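Local coordinates for halogenase (Chondromyces crocatus, PDB 3E1T), which binds FAD and probably uses it to chlorinate a precursor of the myxobacterial natural product chondrochloren, at residues E180-R185 and C289-W294; S184-N189 and F461-T466. All coordinates share one frame; numbering follows the deposited sequence.

Contact 1 of 2, residues E180-R185 and C289-W294; sequences ERVYSR and CNTSFW
V182 and C289 form a hydrogen-bonded pair where strands 181-183 and 288-290 run antiparallel. They belong to a small three-stranded sheet whose third strand is 306-307. C289 N gives a bond of 2.9 Å to V182 O, and V182 N returns one to C289 O; both N-H...O angles are 160°. The next pair, R181 with N290, is non-hydrogen-bonded, and its CA atoms are 4.3 Å apart. N290 CA also makes a CA-H...O contact with E180 O.

Past the strand end, T291 keeps the two segments joined. T291 N bonds to E180 O. The T291 hydroxyl OG1 accepts from E180 N at 2.8 Å, with an N-H...O angle of 163°. With chi1 at 51°, OG1 lies between its own backbone N and carbonyl carbon, where E180 N reaches it. E180 is thus held through both its N and its O.

Apolar contact is slight. The methyls V182 CG2 and T291 CG2 meet at 4.0 Å, the side chains crossing at about a right angle. I469 of helix 467-477 also touches V182.

Polar groups gather on the face that carries R181 and N290. The R181 side chain is about 10 Å from the bound FAD. N170 O takes a bond from R181 NH2, and A305 O one from N290 ND2. One water lies in the guanidinium plane at its edge. This water accepts from R181 NH2 at 2.9 Å and from N290 ND2 at 3.0 Å.

Contact 2 of 2, residues S184-N189 and F461-T466; sequences SRFFQN and FMQGFT
F465 lays one face of its ring against S184. S184 CB is 4.0 Å from F465 CZ, and S184 CA lies 4.1 Å above the ring plane, offset toward the rim. Two loops meet here, and 461-466 makes a type II beta turn from M462 to F465, closed by F465 N to M462 O. An alanine in place of F465 would probably leave S184 without its aromatic cover and open a gap between the loops.

F186 and Q463 meet at the other end of the contact, beyond G464. Ring and amide planes stand 81° apart. F186 CG is anti to the backbone N (chi1 -168°), which turns the ring to the Q463 amide. Q463 NE2 comes to the edge of the ring, near its plane, 3.5 Å from F186 CD1. The amide is held by backbone groups elsewhere: NE2 gives to K381 O, and OE1 accepts from I383 N. F186 CD2 stands over the centre of the F187 ring.

Between these pairs the backbones come close at G464. R185 N bonds to G464 O at 2.7 Å, nearly straight at 168°. R185 CB and CG both lie 3.5 Å from the same oxygen. A CB on G464 would clash with F186 N.

S184 OG accepts weak bonds from the N atoms of F186 and F187. It also bonds to Y359 OH, which bonds to Q463 O as well. Y359 belongs to helix 340-368, so this helix ties both loops together. The 184-189 loop leads from strand 181-183 into strand 189-197, and T466 takes the N-cap position of helix 467-477.

Overall arrangement
From the N terminus, the chain first reaches 180-189, and both contacts start there, sharing S184 and R185. Contact 1 closes a loop of 103 residues, which includes much of the nine-stranded sheet, when 289-294 returns to strand 181-183. Contact 2 closes a longer one of 271 residues. Its 461-466 end comes back after helices 315-333 and 340-368 and a part that is not modelled. Segment 289-294 falls inside the span of contact 2, but contact 1 begins slightly earlier, so neither nests fully in the other. Their centres are 12 Å apart, and F465 touches V182 and C289. Contact 1 pairs two strands of the three-stranded sheet; contact 2 ties the loop after its edge strand to the segment before helix 467-477.

Contact 1 of 2, residues E180-R185 and C289-W294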
# COMPACT_ATOMS: atom_id res chain seq x y z
N GLU A 180 -12.89 -11.78 7.52
CA GLU A 180 -11.87 -12.79 7.22
C GLU A 180 -10.88 -12.22 6.19
O GLU A 180 -11.28 -11.62 5.20
CB GLU A 180 -12.54 -14.06 6.67
CG GLU A 180 -11.55 -15.18 6.31
CD GLU A 180 -12.12 -16.22 5.34
OE1 GLU A 180 -13.35 -16.22 5.08
OE2 GLU A 180 -11.32 -17.03 4.82
N ARG A 181 -9.59 -12.39 6.43
CA ARG A 181 -8.61 -11.97 5.43
C ARG A 181 -8.53 -13.08 4.36
O ARG A 181 -8.40 -14.26 4.68
CB ARG A 181 -7.26 -11.71 6.09
CG ARG A 181 -6.14 -11.47 5.13
CD ARG A 181 -4.82 -11.44 5.85
NE ARG A 181 -4.67 -10.20 6.62
CZ ARG A 181 -3.53 -9.80 7.16
NH1 ARG A 181 -2.43 -10.54 7.04
NH2 ARG A 181 -3.49 -8.66 7.82
N VAL A 182 -8.67 -12.68 3.10
CA VAL A 182 -8.66 -13.61 1.96
C VAL A 182 -7.46 -13.26 1.07
O VAL A 182 -7.36 -12.15 0.59
CB VAL A 182 -10.00 -13.49 1.16
CG1 VAL A 182 -9.96 -14.30 -0.13
CG2 VAL A 182 -11.20 -13.96 2.03
N TYR A 183 -6.54 -14.21 0.89
CA TYR A 183 -5.35 -13.99 0.08
C TYR A 183 -5.61 -14.11 -1.42
O TYR A 183 -6.37 -14.96 -1.86
CB TYR A 183 -4.22 -14.95 0.53
CG TYR A 183 -3.81 -14.71 1.96
CD1 TYR A 183 -2.83 -13.78 2.28
CD2 TYR A 183 -4.44 -15.40 3.00
CE1 TYR A 183 -2.46 -13.54 3.60
CE2 TYR A 183 -4.07 -15.17 4.34
CZ TYR A 183 -3.08 -14.23 4.62
OH TYR A 183 -2.70 -13.99 5.92
N SER A 184 -4.98 -13.22 -2.19
CA SER A 184 -4.98 -13.29 -3.64
C SER A 184 -4.07 -14.40 -4.11
O SER A 184 -2.94 -14.51 -3.65
CB SER A 184 -4.45 -11.99 -4.23
OG SER A 184 -4.17 -12.14 -5.62
N ARG A 185 -4.56 -15.21 -5.05
CA ARG A 185 -3.71 -16.24 -5.66
C ARG A 185 -2.79 -15.69 -6.77
O ARG A 185 -1.79 -16.32 -7.13
CB ARG A 185 -4.56 -17.41 -6.16
CG ARG A 185 -5.31 -18.09 -5.03
CD ARG A 185 -6.03 -19.36 -5.46
NE ARG A 185 -7.31 -19.50 -4.75
CZ ARG A 185 -7.46 -19.89 -3.48
NH1 ARG A 185 -6.40 -20.22 -2.74
NH2 ARG A 185 -8.67 -19.96 -2.95
N CYS A 289 -7.40 -9.23 0.86
CA CYS A 289 -8.49 -8.31 1.12
C CYS A 289 -9.36 -8.95 2.19
O CYS A 289 -9.47 -10.17 2.26
CB CYS A 289 -9.30 -8.03 -0.16
SG CYS A 289 -10.53 -6.69 -0.04
N ASN A 290 -9.98 -8.13 3.03
CA ASN A 290 -10.90 -8.62 4.03
C ASN A 290 -12.33 -8.70 3.52
O ASN A 290 -12.74 -7.91 2.67
CB ASN A 290 -10.80 -7.76 5.30
CG ASN A 290 -9.74 -8.28 6.26
OD1 ASN A 290 -10.06 -9.00 7.20
ND2 ASN A 290 -8.46 -7.94 6.02
N THR A 291 -13.11 -9.66 4.04
CA THR A 291 -14.52 -9.81 3.66
C THR A 291 -15.39 -8.64 4.10
O THR A 291 -16.50 -8.44 3.59
CB THR A 291 -15.15 -11.13 4.18
OG1 THR A 291 -14.89 -11.26 5.58
CG2 THR A 291 -14.55 -12.33 3.45
N SER A 292 -14.88 -7.86 5.06
CA SER A 292 -15.58 -6.67 5.55
C SER A 292 -14.56 -5.69 6.10
O SER A 292 -13.55 -6.11 6.65
CB SER A 292 -16.57 -7.05 6.66
OG SER A 292 -17.36 -5.92 7.04
N PHE A 293 -14.84 -4.40 5.92
CA PHE A 293 -13.97 -3.33 6.45
C PHE A 293 -14.54 -2.63 7.69
O PHE A 293 -13.86 -1.79 8.29
CB PHE A 293 -13.65 -2.27 5.38
CG PHE A 293 -12.90 -2.80 4.17
CD1 PHE A 293 -12.11 -3.94 4.25
CD2 PHE A 293 -12.96 -2.11 2.96
CE1 PHE A 293 -11.41 -4.41 3.12
CE2 PHE A 293 -12.27 -2.58 1.84
CZ PHE A 293 -11.49 -3.73 1.93
N TRP A 294 -15.78 -2.96 8.06
CA TRP A 294 -16.37 -2.45 9.30
C TRP A 294 -17.44 -3.40 9.86
O TRP A 294 -17.97 -4.25 9.14
CB TRP A 294 -16.97 -1.06 9.07
CG TRP A 294 -18.23 -1.08 8.30
CD1 TRP A 294 -18.37 -1.29 6.96
CD2 TRP A 294 -19.56 -0.89 8.81
NE1 TRP A 294 -19.69 -1.24 6.60
CE2 TRP A 294 -20.45 -0.99 7.72
CE3 TRP A 294 -20.08 -0.63 10.08
CZ2 TRP A 294 -21.83 -0.86 7.86
CZ3 TRP A 294 -21.46 -0.48 10.22
CH2 TRP A 294 -22.32 -0.60 9.12
O HOH W 1 -6.32 -8.09 8.15

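Contact 2 of 2, residues S184-N189 and F461-T466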
# COMPACT_ATOMS: atom_id res chain seq x y z
N SER A 184 -4.98 -13.22 -2.19
CA SER A 184 -4.98 -13.29 -3.64
C SER A 184 -4.07 -14.40 -4.11
O SER A 184 -2.94 -14.51 -3.65
CB SER A 184 -4.45 -11.99 -4.23
OG SER A 184 -4.17 -12.14 -5.62
N ARG A 185 -4.56 -15.21 -5.05
CA ARG A 185 -3.71 -16.24 -5.66
C ARG A 185 -2.79 -15.69 -6.77
O ARG A 185 -1.79 -16.32 -7.13
CB ARG A 185 -4.56 -17.41 -6.16
CG ARG A 185 -5.31 -18.09 -5.03
CD ARG A 185 -6.03 -19.36 -5.46
NE ARG A 185 -7.31 -19.50 -4.75
CZ ARG A 185 -7.46 -19.89 -3.48
NH1 ARG A 185 -6.40 -20.22 -2.74
NH2 ARG A 185 -8.67 -19.96 -2.95
N PHE A 186 -3.11 -14.52 -7.29
CA PHE A 186 -2.29 -13.89 -8.34
C PHE A 186 -0.99 -13.33 -7.80
O PHE A 186 0.07 -13.61 -8.34
CB PHE A 186 -3.07 -12.79 -9.06
CG PHE A 186 -2.39 -12.31 -10.32
CD1 PHE A 186 -2.57 -12.99 -11.52
CD2 PHE A 186 -1.55 -11.20 -10.29
CE1 PHE A 186 -1.93 -12.56 -12.69
CE2 PHE A 186 -0.89 -10.77 -11.44
CZ PHE A 186 -1.09 -11.45 -12.65
N PHE A 187 -1.08 -12.50 -6.76
CA PHE A 187 0.09 -11.84 -6.18
C PHE A 187 0.73 -12.69 -5.09
O PHE A 187 0.95 -12.24 -3.97
CB PHE A 187 -0.30 -10.44 -5.67
CG PHE A 187 -0.87 -9.54 -6.74
CD1 PHE A 187 -0.03 -8.93 -7.67
CD2 PHE A 187 -2.23 -9.33 -6.83
CE1 PHE A 187 -0.55 -8.11 -8.66
CE2 PHE A 187 -2.76 -8.51 -7.81
CZ PHE A 187 -1.90 -7.88 -8.72
N GLN A 188 1.03 -13.94 -5.44
CA GLN A 188 1.62 -14.90 -4.52
C GLN A 188 3.13 -14.76 -4.58
O GLN A 188 3.84 -15.64 -5.09
CB GLN A 188 1.17 -16.31 -4.91
CG GLN A 188 1.22 -17.34 -3.80
CD GLN A 188 0.44 -18.60 -4.15
OE1 GLN A 188 -0.78 -18.55 -4.35
NE2 GLN A 188 1.14 -19.73 -4.26
N ASN A 189 3.61 -13.63 -4.06
CA ASN A 189 4.99 -13.22 -4.20
C ASN A 189 5.61 -13.00 -2.83
O ASN A 189 4.90 -12.81 -1.84
CB ASN A 189 5.08 -11.90 -4.99
CG ASN A 189 4.25 -11.89 -6.27
OD1 ASN A 189 3.78 -10.83 -6.70
ND2 ASN A 189 4.09 -13.05 -6.89
N PHE A 461 -11.92 -10.28 -13.83
CA PHE A 461 -12.22 -9.38 -12.71
C PHE A 461 -11.75 -9.95 -11.38
O PHE A 461 -12.14 -11.04 -11.00
CB PHE A 461 -13.71 -9.06 -12.64
CG PHE A 461 -14.07 -8.01 -11.62
CD1 PHE A 461 -14.83 -8.34 -10.50
CD2 PHE A 461 -13.65 -6.69 -11.77
CE1 PHE A 461 -15.16 -7.37 -9.55
CE2 PHE A 461 -13.97 -5.71 -10.83
CZ PHE A 461 -14.73 -6.06 -9.72
N MET A 462 -10.89 -9.20 -10.69
CA MET A 462 -10.31 -9.63 -9.42
C MET A 462 -9.64 -11.02 -9.51
O MET A 462 -9.74 -11.82 -8.58
CB MET A 462 -11.35 -9.61 -8.29
CG MET A 462 -11.95 -8.23 -7.93
SD MET A 462 -10.79 -6.84 -7.79
CE MET A 462 -9.85 -7.34 -6.33
N GLN A 463 -8.95 -11.28 -10.62
CA GLN A 463 -8.30 -12.58 -10.81
C GLN A 463 -7.44 -12.98 -9.62
O GLN A 463 -6.58 -12.22 -9.17
CB GLN A 463 -7.43 -12.58 -12.07
CG GLN A 463 -6.94 -13.98 -12.46
CD GLN A 463 -6.13 -13.98 -13.73
OE1 GLN A 463 -6.58 -13.47 -14.75
NE2 GLN A 463 -4.93 -14.53 -13.67
N GLY A 464 -7.69 -14.19 -9.12
CA GLY A 464 -6.93 -14.73 -7.98
C GLY A 464 -7.73 -14.74 -6.69
O GLY A 464 -7.23 -15.23 -5.66
N PHE A 465 -8.96 -14.22 -6.74
CA PHE A 465 -9.84 -14.19 -5.57
C PHE A 465 -11.04 -15.12 -5.63
O PHE A 465 -11.63 -15.36 -6.70
CB PHE A 465 -10.36 -12.77 -5.30
CG PHE A 465 -9.48 -11.96 -4.41
CD1 PHE A 465 -9.28 -12.34 -3.08
CD2 PHE A 465 -8.85 -10.83 -4.89
CE1 PHE A 465 -8.45 -11.59 -2.25
CE2 PHE A 465 -8.03 -10.07 -4.06
CZ PHE A 465 -7.82 -10.46 -2.74
N THR A 466 -11.40 -15.62 -4.45
CA THR A 466 -12.61 -16.40 -4.19
C THR A 466 -13.87 -15.60 -4.61
O THR A 466 -13.77 -14.42 -4.92
CB THR A 466 -12.64 -16.75 -2.70
OG1 THR A 466 -13.58 -17.80 -2.46
CG2 THR A 466 -13.02 -15.53 -1.86